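Local coordinates for protein transcriptional regulator nlh2 (Aquifex aeolicus, PDB 4G3V) that probably senses a small ligand through its GAF domain and so regulates transcription driven by sigma54 RNA polymerase, at residues Y61-N66 with G106-E111. Numbering follows the deposited sequence.
Sequences YGYFLN and GRLLTE
Y63 and L108 have the nearest CA atoms of the two segments, 8.6 Å apart, too far for main-chain pairing, so side chains alone bridge the loop segment 61-66 and the end of the 3-10 segment at 106-108. With its CG anti to the backbone N (chi1 178°), the Y63 ring extends across to the other loop, where two neighbouring residues meet different parts of it. Near its base, the L108 methyl CD2 lies 3.5 Å from Y63 CD1, approaching the ring obliquely as the two side chains run antiparallel alongside one another. At the phenol end, the main partner of Y63 OH is the backbone O of T103, to which it donates, fastening the phenol to the same loop. R107 bends at chi3 and brings NH1 within 3.4 Å of Y63 OH, adding a weak, poorly aligned hydrogen bond (130° at the hydrogen). The hydroxyl sits at the edge of the guanidinium, whose plane is turned 61° from the ring, while K67 makes a cation-pi contact with the ring. The arrangement is a small surface bridge between two connections of the antiparallel GAF-domain sheet: the one joining strands 54-61 and 70-72, and the long one between strands 88-90 and 113-122.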
loop_
_atom_site.group_PDB
_atom_site.type_symbol
_atom_site.label_atom_id
_atom_site.label_comp_id
_atom_site.label_asym_id
_atom_site.label_seq_id
_atom_site.Cartn_x
_atom_site.Cartn_y
_atom_site.Cartn_z
ATOM N N TYR A 61 5.670 -19.765 -4.402
ATOM C CA TYR A 61 4.398 -20.301 -4.859
ATOM C C TYR A 61 4.517 -20.727 -6.313
ATOM O O TYR A 61 5.134 -20.029 -7.119
ATOM C CB TYR A 61 3.293 -19.257 -4.705
ATOM C CG TYR A 61 1.923 -19.798 -5.041
ATOM C CD1 TYR A 61 1.454 -19.775 -6.346
ATOM C CD2 TYR A 61 1.104 -20.336 -4.059
ATOM C CE1 TYR A 61 0.215 -20.269 -6.669
ATOM C CE2 TYR A 61 -0.149 -20.845 -4.376
ATOM C CZ TYR A 61 -0.585 -20.805 -5.687
ATOM O OH TYR A 61 -1.825 -21.297 -6.034
ATOM N N GLY A 62 3.920 -21.872 -6.645
ATOM C CA GLY A 62 4.014 -22.417 -7.986
ATOM C C GLY A 62 5.333 -23.114 -8.279
ATOM O O GLY A 62 5.809 -23.941 -7.512
ATOM N N TYR A 63 5.940 -22.752 -9.400
ATOM C CA TYR A 63 7.153 -23.402 -9.880
ATOM C C TYR A 63 8.296 -23.315 -8.875
ATOM O O TYR A 63 9.132 -24.211 -8.801
ATOM C CB TYR A 63 7.599 -22.784 -11.209
ATOM C CG TYR A 63 8.875 -23.392 -11.736
ATOM C CD1 TYR A 63 8.852 -24.558 -12.494
ATOM C CD2 TYR A 63 10.106 -22.814 -11.459
ATOM C CE1 TYR A 63 10.019 -25.126 -12.970
ATOM C CE2 TYR A 63 11.279 -23.373 -11.930
ATOM C CZ TYR A 63 11.228 -24.530 -12.686
ATOM O OH TYR A 63 12.390 -25.100 -13.160
ATOM N N PHE A 64 8.333 -22.236 -8.102
ATOM C CA PHE A 64 9.418 -22.027 -7.146
ATOM C C PHE A 64 9.302 -22.867 -5.874
ATOM O O PHE A 64 10.209 -22.864 -5.037
ATOM C CB PHE A 64 9.490 -20.554 -6.792
ATOM C CG PHE A 64 9.856 -19.701 -7.955
ATOM C CD1 PHE A 64 11.181 -19.470 -8.261
ATOM C CD2 PHE A 64 8.877 -19.157 -8.763
ATOM C CE1 PHE A 64 11.529 -18.701 -9.343
ATOM C CE2 PHE A 64 9.220 -18.381 -9.846
ATOM C CZ PHE A 64 10.547 -18.153 -10.139
ATOM N N LEU A 65 8.197 -23.583 -5.721
ATOM C CA LEU A 65 8.036 -24.418 -4.545
ATOM C C LEU A 65 9.222 -25.373 -4.414
ATOM O O LEU A 65 9.647 -25.982 -5.398
ATOM C CB LEU A 65 6.746 -25.219 -4.631
ATOM C CG LEU A 65 6.350 -25.905 -3.323
ATOM C CD1 LEU A 65 5.967 -24.868 -2.275
ATOM C CD2 LEU A 65 5.209 -26.863 -3.572
ATOM N N ASN A 66 9.757 -25.484 -3.199
ATOM C CA ASN A 66 10.850 -26.414 -2.900
ATOM C C ASN A 66 12.098 -26.168 -3.738
ATOM O O ASN A 66 12.755 -27.110 -4.183
ATOM C CB ASN A 66 10.390 -27.869 -3.075
ATOM C CG ASN A 66 9.326 -28.270 -2.069
ATOM O OD1 ASN A 66 9.384 -27.884 -0.900
ATOM N ND2 ASN A 66 8.344 -29.037 -2.522
ATOM N N GLY A 106 12.360 -20.315 -16.912
ATOM C CA GLY A 106 12.267 -19.852 -18.283
ATOM C C GLY A 106 11.541 -20.796 -19.226
ATOM O O GLY A 106 10.623 -20.390 -19.936
ATOM N N ARG A 107 11.951 -22.061 -19.238
ATOM C CA ARG A 107 11.411 -23.026 -20.194
ATOM C C ARG A 107 9.933 -23.314 -19.952
ATOM O O ARG A 107 9.252 -23.852 -20.820
ATOM C CB ARG A 107 12.196 -24.330 -20.121
ATOM C CG ARG A 107 11.963 -25.107 -18.847
ATOM C CD ARG A 107 12.746 -26.412 -18.847
ATOM N NE ARG A 107 11.961 -27.496 -18.271
ATOM C CZ ARG A 107 11.664 -27.588 -16.980
ATOM N NH1 ARG A 107 12.087 -26.656 -16.128
ATOM N NH2 ARG A 107 10.941 -28.604 -16.539
ATOM N N LEU A 108 9.451 -22.963 -18.763
ATOM C CA LEU A 108 8.047 -23.156 -18.405
ATOM C C LEU A 108 7.194 -21.927 -18.731
ATOM O O LEU A 108 5.969 -22.026 -18.833
ATOM C CB LEU A 108 7.923 -23.487 -16.914
ATOM C CG LEU A 108 6.488 -23.657 -16.411
ATOM C CD1 LEU A 108 5.765 -24.771 -17.182
ATOM C CD2 LEU A 108 6.471 -23.937 -14.913
ATOM N N LEU A 109 7.842 -20.775 -18.884
ATOM C CA LEU A 109 7.150 -19.540 -19.239
ATOM C C LEU A 109 6.796 -19.502 -20.723
ATOM O O LEU A 109 7.487 -20.107 -21.546
ATOM C CB LEU A 109 8.036 -18.334 -18.927
ATOM C CG LEU A 109 8.511 -18.165 -17.488
ATOM C CD1 LEU A 109 9.321 -16.878 -17.342
ATOM C CD2 LEU A 109 7.324 -18.166 -16.544
ATOM N N THR A 110 5.714 -18.797 -21.051
ATOM C CA THR A 110 5.390 -18.453 -22.434
ATOM C C THR A 110 6.009 -17.105 -22.758
ATOM O O THR A 110 6.608 -16.470 -21.895
ATOM C CB THR A 110 3.878 -18.313 -22.655
ATOM O OG1 THR A 110 3.425 -17.078 -22.087
ATOM C CG2 THR A 110 3.122 -19.481 -22.027
ATOM N N GLU A 111 5.847 -16.655 -23.995
ATOM C CA GLU A 111 6.391 -15.365 -24.396
ATOM C C GLU A 111 5.585 -14.205 -23.807
ATOM O O GLU A 111 6.041 -13.061 -23.805
ATOM C CB GLU A 111 6.430 -15.251 -25.921
ATOM C CG GLU A 111 7.091 -13.971 -26.415
ATOM C CD GLU A 111 7.318 -13.970 -27.911
ATOM O OE1 GLU A 111 7.509 -15.066 -28.489
ATOM O OE2 GLU A 111 7.303 -12.870 -28.509
#